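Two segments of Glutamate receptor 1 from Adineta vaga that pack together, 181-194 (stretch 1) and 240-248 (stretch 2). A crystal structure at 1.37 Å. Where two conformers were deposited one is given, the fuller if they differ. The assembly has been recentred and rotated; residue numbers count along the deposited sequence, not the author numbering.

Stretch 1, residues 181-194: IGTAEYVTNNIYCN
Stretch 2 240-248: KWFQTKACP

The C-terminal segment of the deposited chain illustrates how an irregular tail can be fastened to a helix, here by a disulfide, three hydrogen bonds and packing around the Phe 242 ring; the two stretches bury 542 Å² between them, both sides summed. Stretch 1 begins helical (phi/psi near -65/-43 through Val 187, with Tyr 186 N to Gly 182 O 3.1 Å among its backbone hydrogen bonds), passes Thr 188 (-74/-21), Asn 189 (-93/-9) and Asn 190 (-135/-21), then loops to Cys 193. Stretch 2 starts helical and continues through Thr 244 (-70/147), Lys 245 (-146/93), Ala 246 (-82/-30) and Cys 247 (-68/144). The stretches run in roughly the same direction, with Tyr 186 beside Phe 242 (CA to CA 6.3 Å), Asn 189 beside Lys 245 (5.0 Å) and Asn 190 beside Ala 246 (4.7 Å).

Asn 189 O accepts from Cys 247 N at 2.9 Å, nearly straight at 164°. Asn 190, chi1 m and chi2 -77°, suits its place because an amide both gives and accepts. Asn 190 ND2 donates to Thr 244 O (2.9 Å) and, within its own stretch, to Tyr 186 O (2.9 Å), while Asn 190 OD1 accepts from Ala 246 N (2.9 Å). Asn 189, also m, reaches Thr 244 O through a water, with Asn 189 ND2 donating to the water at 2.9 Å and the water donating to Thr 244 O at 2.8 Å.

The covalent lock joins Cys 193 SG to Cys 247 SG at 2.0 Å, both chi1 m and chi3 -84°; both CA-to-CB bonds point toward the opposing stretch, so the sulfurs meet. Cys 247 has the largest covered area, and Cys 247 SG lies 3.6 Å from Thr 188 O.

Farther up the helix, Phe 242 (m, chi2 84°) points CA-to-CB sideways, but its ring end comes nearer and sets its edge to Gly 182 O, with Phe 242 CD2 3.7 Å from that oxygen and 4.3 Å from Tyr 186 CB. Tyr 186 (t, chi2 83°) brings Tyr 186 CE1 within 3.8 Å of Trp 241 O.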

ATOM      1  N   ILE A 181      -6.956  -7.836  -9.395  1.00 12.73           N
ATOM      2  CA  ILE A 181      -7.440  -9.007  -8.682  1.00 12.76           C
ATOM      3  C   ILE A 181      -8.815  -8.824  -8.052  1.00 13.30           C
ATOM      4  O   ILE A 181      -9.617  -9.767  -8.053  1.00 13.55           O
ATOM      5  CB  ILE A 181      -6.404  -9.460  -7.601  1.00 15.45           C
ATOM      6  CG1 ILE A 181      -6.776 -10.806  -6.995  1.00 19.03           C
ATOM      7  CG2 ILE A 181      -6.187  -8.373  -6.512  1.00 17.74           C
ATOM      8  CD1 ILE A 181      -5.652 -11.362  -6.104  1.00 20.83           C
ATOM      9  N   GLY A 182      -9.108  -7.678  -7.469  1.00 12.24           N
ATOM     10  CA  GLY A 182     -10.397  -7.551  -6.791  1.00 12.70           C
ATOM     11  C   GLY A 182     -11.603  -7.636  -7.692  1.00 13.23           C
ATOM     12  O   GLY A 182     -12.517  -8.412  -7.455  1.00 12.41           O
ATOM     13  N   THR A 183     -11.586  -6.871  -8.771  1.00 11.85           N
ATOM     14  CA  THR A 183     -12.661  -6.956  -9.754  1.00 12.12           C
ATOM     15  C   THR A 183     -12.607  -8.284 -10.565  1.00 12.66           C
ATOM     16  O   THR A 183     -13.658  -8.790 -10.972  1.00 13.53           O
ATOM     17  CB  THR A 183     -12.664  -5.731 -10.704  1.00 12.45           C
ATOM     18  OG1 THR A 183     -11.348  -5.545 -11.279  1.00 12.31           O
ATOM     19  CG2 THR A 183     -13.130  -4.468  -9.950  1.00 12.37           C
ATOM     20  N   ALA A 184     -11.409  -8.837 -10.803  1.00 12.80           N
ATOM     21  CA  ALA A 184     -11.300 -10.110 -11.539  1.00 13.01           C
ATOM     22  C   ALA A 184     -11.994 -11.211 -10.730  1.00 13.73           C
ATOM     23  O   ALA A 184     -12.734 -12.021 -11.282  1.00 14.32           O
ATOM     24  CB  ALA A 184      -9.829 -10.481 -11.753  1.00 14.06           C
ATOM     25  N   GLU A 185     -11.748 -11.237  -9.421  1.00 13.46           N
ATOM     26  CA  GLU A 185     -12.409 -12.224  -8.560  1.00 13.97           C
ATOM     27  C   GLU A 185     -13.920 -11.974  -8.581  1.00 14.78           C
ATOM     28  O   GLU A 185     -14.717 -12.904  -8.678  1.00 15.12           O
ATOM     29  CB  GLU A 185     -11.919 -12.069  -7.124  1.00 15.23           C
ATOM     30  CG  GLU A 185     -10.532 -12.635  -6.873  1.00 17.41           C
ATOM     31  CD  GLU A 185      -9.997 -12.311  -5.461  1.00 20.92           C
ATOM     32  OE1 GLU A 185     -10.651 -11.534  -4.688  1.00 22.18           O
ATOM     33  OE2 GLU A 185      -8.920 -12.858  -5.101  1.00 23.89           O
ATOM     34  N   TYR A 186     -14.340 -10.723  -8.432  1.00 13.31           N
ATOM     35  CA  TYR A 186     -15.761 -10.442  -8.398  1.00 13.21           C
ATOM     36  C   TYR A 186     -16.452 -10.949  -9.664  1.00 13.61           C
ATOM     37  O   TYR A 186     -17.497 -11.610  -9.592  1.00 14.64           O
ATOM     38  CB  TYR A 186     -16.009  -8.945  -8.203  1.00 13.08           C
ATOM     39  CG  TYR A 186     -17.476  -8.606  -8.164  1.00 14.44           C
ATOM     40  CD1 TYR A 186     -18.218  -8.734  -6.995  1.00 15.54           C
ATOM     41  CD2 TYR A 186     -18.121  -8.157  -9.294  1.00 14.86           C
ATOM     42  CE1 TYR A 186     -19.588  -8.454  -6.984  1.00 16.31           C
ATOM     43  CE2 TYR A 186     -19.471  -7.895  -9.298  1.00 17.98           C
ATOM     44  CZ  TYR A 186     -20.197  -8.033  -8.161  1.00 17.41           C
ATOM     45  OH  TYR A 186     -21.558  -7.728  -8.206  1.00 21.28           O
ATOM     46  N   VAL A 187     -15.927 -10.579 -10.819  1.00 14.16           N
ATOM     47  CA  VAL A 187     -16.579 -10.876 -12.079  0.57 14.05           C
ATOM     48  C   VAL A 187     -16.588 -12.373 -12.360  1.00 15.28           C
ATOM     49  O   VAL A 187     -17.595 -12.934 -12.796  1.00 16.13           O
ATOM     50  CB  VAL A 187     -15.921 -10.060 -13.195  0.57 16.40           C
ATOM     51  CG1 VAL A 187     -16.300 -10.596 -14.541  0.57 18.26           C
ATOM     52  CG2 VAL A 187     -16.299  -8.553 -13.010  0.57 11.11           C
ATOM     53  N   THR A 188     -15.471 -13.026 -12.096  1.00 14.77           N
ATOM     54  CA  THR A 188     -15.414 -14.476 -12.351  1.00 16.42           C
ATOM     55  C   THR A 188     -16.194 -15.282 -11.304  1.00 17.44           C
ATOM     56  O   THR A 188     -16.585 -16.417 -11.580  1.00 19.35           O
ATOM     57  CB  THR A 188     -13.946 -15.013 -12.452  1.00 16.01           C
ATOM     58  OG1 THR A 188     -13.207 -14.739 -11.252  1.00 16.55           O
ATOM     59  CG2 THR A 188     -13.237 -14.387 -13.667  1.00 18.37           C
ATOM     60  N   ASN A 189     -16.434 -14.707 -10.121  1.00 15.24           N
ATOM     61  CA  ASN A 189     -17.235 -15.409  -9.101  1.00 15.52           C
ATOM     62  C   ASN A 189     -18.718 -15.071  -9.145  1.00 16.98           C
ATOM     63  O   ASN A 189     -19.526 -15.762  -8.531  1.00 17.66           O
ATOM     64  CB  ASN A 189     -16.706 -15.158  -7.695  1.00 15.86           C
ATOM     65  CG  ASN A 189     -15.380 -15.819  -7.436  1.00 18.66           C
ATOM     66  OD1 ASN A 189     -15.014 -16.771  -8.116  1.00 19.98           O
ATOM     67  ND2 ASN A 189     -14.643 -15.310  -6.458  1.00 21.80           N
ATOM     68  N   ASN A 190     -19.115 -14.085  -9.936  1.00 16.48           N
ATOM     69  CA  ASN A 190     -20.515 -13.652  -9.914  1.00 15.81           C
ATOM     70  C   ASN A 190     -21.193 -13.433 -11.242  1.00 17.49           C
ATOM     71  O   ASN A 190     -22.411 -13.425 -11.293  1.00 20.42           O
ATOM     72  CB  ASN A 190     -20.601 -12.333  -9.133  1.00 16.81           C
ATOM     73  CG  ASN A 190     -20.320 -12.516  -7.668  1.00 16.80           C
ATOM     74  OD1 ASN A 190     -21.183 -13.000  -6.927  1.00 19.77           O
ATOM     75  ND2 ASN A 190     -19.104 -12.168  -7.233  1.00 18.64           N
ATOM     76  N   ILE A 191     -20.434 -13.217 -12.314  1.00 17.55           N
ATOM     77  CA  ILE A 191     -21.040 -12.810 -13.593  1.00 18.67           C
ATOM     78  C   ILE A 191     -20.642 -13.715 -14.728  1.00 20.74           C
ATOM     79  O   ILE A 191     -21.515 -14.190 -15.440  1.00 24.53           O
ATOM     80  CB  ILE A 191     -20.734 -11.345 -13.937  1.00 20.12           C
ATOM     81  CG1 ILE A 191     -21.325 -10.464 -12.819  1.00 24.64           C
ATOM     82  CG2 ILE A 191     -21.285 -10.977 -15.316  1.00 21.34           C
ATOM     83  CD1 ILE A 191     -20.777  -9.113 -12.837  1.00 27.74           C
ATOM     84  N   TYR A 192     -19.340 -13.941 -14.888  1.00 17.85           N
ATOM     85  CA  TYR A 192     -18.802 -14.812 -15.932  1.00 19.83           C
ATOM     86  C   TYR A 192     -18.247 -16.092 -15.347  1.00 20.86           C
ATOM     87  O   TYR A 192     -17.038 -16.217 -15.136  1.00 22.39           O
ATOM     88  CB  TYR A 192     -17.728 -14.088 -16.744  1.00 22.74           C
ATOM     89  CG  TYR A 192     -18.299 -13.011 -17.610  1.00 26.46           C
ATOM     90  CD1 TYR A 192     -18.792 -13.294 -18.855  1.00 31.51           C
ATOM     91  CD2 TYR A 192     -18.344 -11.703 -17.180  1.00 29.34           C
ATOM     92  CE1 TYR A 192     -19.315 -12.303 -19.646  1.00 35.78           C
ATOM     93  CE2 TYR A 192     -18.863 -10.712 -17.969  1.00 31.90           C
ATOM     94  CZ  TYR A 192     -19.364 -11.025 -19.184  1.00 36.21           C
ATOM     95  OH  TYR A 192     -19.895 -10.044 -19.970  1.00 45.77           O
ATOM     96  N   CYS A 193     -19.154 -17.041 -15.108  1.00 24.28           N
ATOM     97  CA  CYS A 193     -18.830 -18.244 -14.385  1.00 25.39           C
ATOM     98  C   CYS A 193     -17.921 -19.183 -15.191  1.00 23.99           C
ATOM     99  O   CYS A 193     -17.331 -20.093 -14.617  1.00 29.62           O
ATOM    100  CB  CYS A 193     -20.131 -18.947 -13.971  1.00 25.26           C
ATOM    101  SG  CYS A 193     -21.242 -17.908 -12.932  1.00 27.42           S
ATOM    102  N   ASN A 194     -17.795 -18.954 -16.498  1.00 22.78           N
ATOM    103  CA  ASN A 194     -16.940 -19.781 -17.349  1.00 22.96           C
ATOM    104  C   ASN A 194     -15.597 -19.140 -17.706  1.00 22.86           C
ATOM    105  O   ASN A 194     -14.842 -19.612 -18.571  1.00 23.79           O
ATOM    106  CB  ASN A 194     -17.685 -20.172 -18.638  1.00 29.37           C
ATOM    107  CG  ASN A 194     -18.939 -20.974 -18.366  1.00 39.33           C
ATOM    108  OD1 ASN A 194     -18.974 -21.840 -17.471  1.00 41.02           O
ATOM    109  ND2 ASN A 194     -19.979 -20.710 -19.159  1.00 42.71           N
ATOM    110  N   LYS A 240     -18.315  -5.671   2.263  1.00 14.86           N
ATOM    111  CA  LYS A 240     -19.696  -5.432   1.821  1.00 15.78           C
ATOM    112  C   LYS A 240     -19.876  -5.655   0.315  1.00 14.20           C
ATOM    113  O   LYS A 240     -20.823  -6.284  -0.122  1.00 17.50           O
ATOM    114  CB  LYS A 240     -20.140  -4.006   2.182  1.00 17.60           C
ATOM    115  CG  LYS A 240     -21.496  -3.602   1.633  1.00 19.31           C
ATOM    116  CD  LYS A 240     -21.890  -2.180   2.018  1.00 21.09           C
ATOM    117  CE  LYS A 240     -23.203  -1.802   1.343  1.00 23.39           C
ATOM    118  NZ  LYS A 240     -23.598  -0.391   1.632  1.00 27.76           N
ATOM    119  N   TRP A 241     -18.970  -5.107  -0.489  1.00 14.05           N
ATOM    120  CA  TRP A 241     -19.120  -5.129  -1.930  1.00 14.09           C
ATOM    121  C   TRP A 241     -18.469  -6.333  -2.612  1.00 13.42           C
ATOM    122  O   TRP A 241     -18.868  -6.675  -3.722  1.00 16.28           O
ATOM    123  CB  TRP A 241     -18.594  -3.805  -2.525  1.00 13.90           C
ATOM    124  CG  TRP A 241     -19.505  -2.659  -2.133  1.00 13.98           C
ATOM    125  CD1 TRP A 241     -19.324  -1.742  -1.111  1.00 13.51           C
ATOM    126  CD2 TRP A 241     -20.804  -2.369  -2.691  1.00 14.30           C
ATOM    127  NE1 TRP A 241     -20.404  -0.902  -1.043  1.00 14.34           N
ATOM    128  CE2 TRP A 241     -21.330  -1.264  -1.979  1.00 13.78           C
ATOM    129  CE3 TRP A 241     -21.554  -2.925  -3.729  1.00 14.33           C
ATOM    130  CZ2 TRP A 241     -22.560  -0.701  -2.277  1.00 15.28           C
ATOM    131  CZ3 TRP A 241     -22.809  -2.379  -4.025  1.00 16.10           C
ATOM    132  CH2 TRP A 241     -23.305  -1.273  -3.286  1.00 16.93           C
ATOM    133  N   PHE A 242     -17.452  -6.934  -2.007  1.00 12.28           N
ATOM    134  CA  PHE A 242     -16.658  -7.954  -2.710  1.00 13.76           C
ATOM    135  C   PHE A 242     -16.802  -9.367  -2.174  1.00 15.03           C
ATOM    136  O   PHE A 242     -16.439 -10.324  -2.862  1.00 16.34           O
ATOM    137  CB  PHE A 242     -15.174  -7.588  -2.720  1.00 14.42           C
ATOM    138  CG  PHE A 242     -14.860  -6.387  -3.599  1.00 13.15           C
ATOM    139  CD1 PHE A 242     -15.021  -5.094  -3.100  1.00 13.59           C
ATOM    140  CD2 PHE A 242     -14.471  -6.554  -4.922  1.00 14.31           C
ATOM    141  CE1 PHE A 242     -14.737  -3.989  -3.921  1.00 14.09           C
ATOM    142  CE2 PHE A 242     -14.179  -5.452  -5.743  1.00 14.15           C
ATOM    143  CZ  PHE A 242     -14.342  -4.176  -5.227  1.00 15.21           C
ATOM    144  N   GLN A 243     -17.400  -9.565  -1.008  1.00 15.83           N
ATOM    145  CA  GLN A 243     -17.548 -10.952  -0.501  1.00 19.89           C
ATOM    146  C   GLN A 243     -18.448 -11.940  -1.294  1.00 20.20           C
ATOM    147  O   GLN A 243     -18.361 -13.142  -1.158  1.00 28.82           O
ATOM    148  CB  GLN A 243     -17.888 -10.962   0.978  1.00 29.62           C
ATOM    149  CG  GLN A 243     -16.628 -11.002   1.815  1.00 37.83           C
ATOM    150  CD  GLN A 243     -16.826 -11.623   3.218  1.00 43.13           C
ATOM    151  OE1 GLN A 243     -17.956 -11.898   3.664  1.00 46.89           O
ATOM    152  NE2 GLN A 243     -15.713 -11.840   3.914  1.00 41.19           N
ATOM    153  N   THR A 244     -19.274 -11.446  -2.164  1.00 24.59           N
ATOM    154  CA  THR A 244     -20.267 -12.279  -2.796  1.00 21.47           C
ATOM    155  C   THR A 244     -19.661 -13.296  -3.779  1.00 19.50           C
ATOM    156  O   THR A 244     -18.685 -13.004  -4.460  1.00 19.33           O
ATOM    157  CB  THR A 244     -21.203 -11.318  -3.591  1.00 29.75           C
ATOM    158  OG1 THR A 244     -21.564 -10.198  -2.745  1.00 34.50           O
ATOM    159  CG2 THR A 244     -22.494 -12.085  -4.130  1.00 31.39           C
ATOM    160  N   LYS A 245     -20.280 -14.472  -3.877  1.00 19.92           N
ATOM    161  CA  LYS A 245     -19.900 -15.493  -4.845  1.00 20.68           C
ATOM    162  C   LYS A 245     -21.142 -16.251  -5.305  1.00 23.75           C
ATOM    163  O   LYS A 245     -21.550 -17.215  -4.661  1.00 30.17           O
ATOM    164  CB  LYS A 245     -18.903 -16.448  -4.197  1.00 27.02           C
ATOM    165  CG  LYS A 245     -18.294 -17.472  -5.074  1.00 38.90           C
ATOM    166  CD  LYS A 245     -17.059 -18.059  -4.357  1.00 45.82           C
ATOM    167  CE  LYS A 245     -16.345 -17.014  -3.480  1.00 48.02           C
ATOM    168  NZ  LYS A 245     -15.041 -17.503  -2.947  1.00 50.79           N
ATOM    169  N   ALA A 246     -21.731 -15.788  -6.411  1.00 22.80           N
ATOM    170  CA  ALA A 246     -22.989 -16.338  -6.958  1.00 26.91           C
ATOM    171  C   ALA A 246     -22.791 -17.584  -7.799  1.00 27.05           C
ATOM    172  O   ALA A 246     -23.701 -18.411  -7.923  1.00 30.52           O
ATOM    173  CB  ALA A 246     -23.684 -15.260  -7.831  1.00 27.97           C
ATOM    174  N   CYS A 247     -21.651 -17.712  -8.456  1.00 25.18           N
ATOM    175  CA  CYS A 247     -21.438 -18.807  -9.406  1.00 24.76           C
ATOM    176  C   CYS A 247     -21.383 -20.111  -8.641  1.00 28.97           C
ATOM    177  O   CYS A 247     -20.871 -20.151  -7.526  1.00 33.08           O
ATOM    178  CB  CYS A 247     -20.136 -18.606 -10.192  1.00 24.27           C
ATOM    179  SG  CYS A 247     -20.089 -17.221 -11.404  1.00 26.21           S
ATOM    180  N   PRO A 248     -21.924 -21.184  -9.230  1.00 28.91           N
ATOM    181  CA  PRO A 248     -22.000 -22.452  -8.512  1.00 35.83           C
ATOM    182  C   PRO A 248     -20.649 -23.115  -8.325  1.00 45.12           C
ATOM    183  O   PRO A 248     -19.614 -22.633  -8.795  1.00 47.74           O
ATOM    184  CB  PRO A 248     -22.891 -23.307  -9.413  1.00 34.42           C
ATOM    185  CG  PRO A 248     -22.742 -22.785 -10.739  1.00 32.80           C
ATOM    186  CD  PRO A 248     -22.454 -21.294 -10.595  1.00 28.74           C
ATOM    187  OXT PRO A 248     -20.588 -24.166  -7.690  1.00 50.78           O
TER
HETATM  188  O   HOH W   1     -15.938 -13.122  -4.971  1.00 20.43           O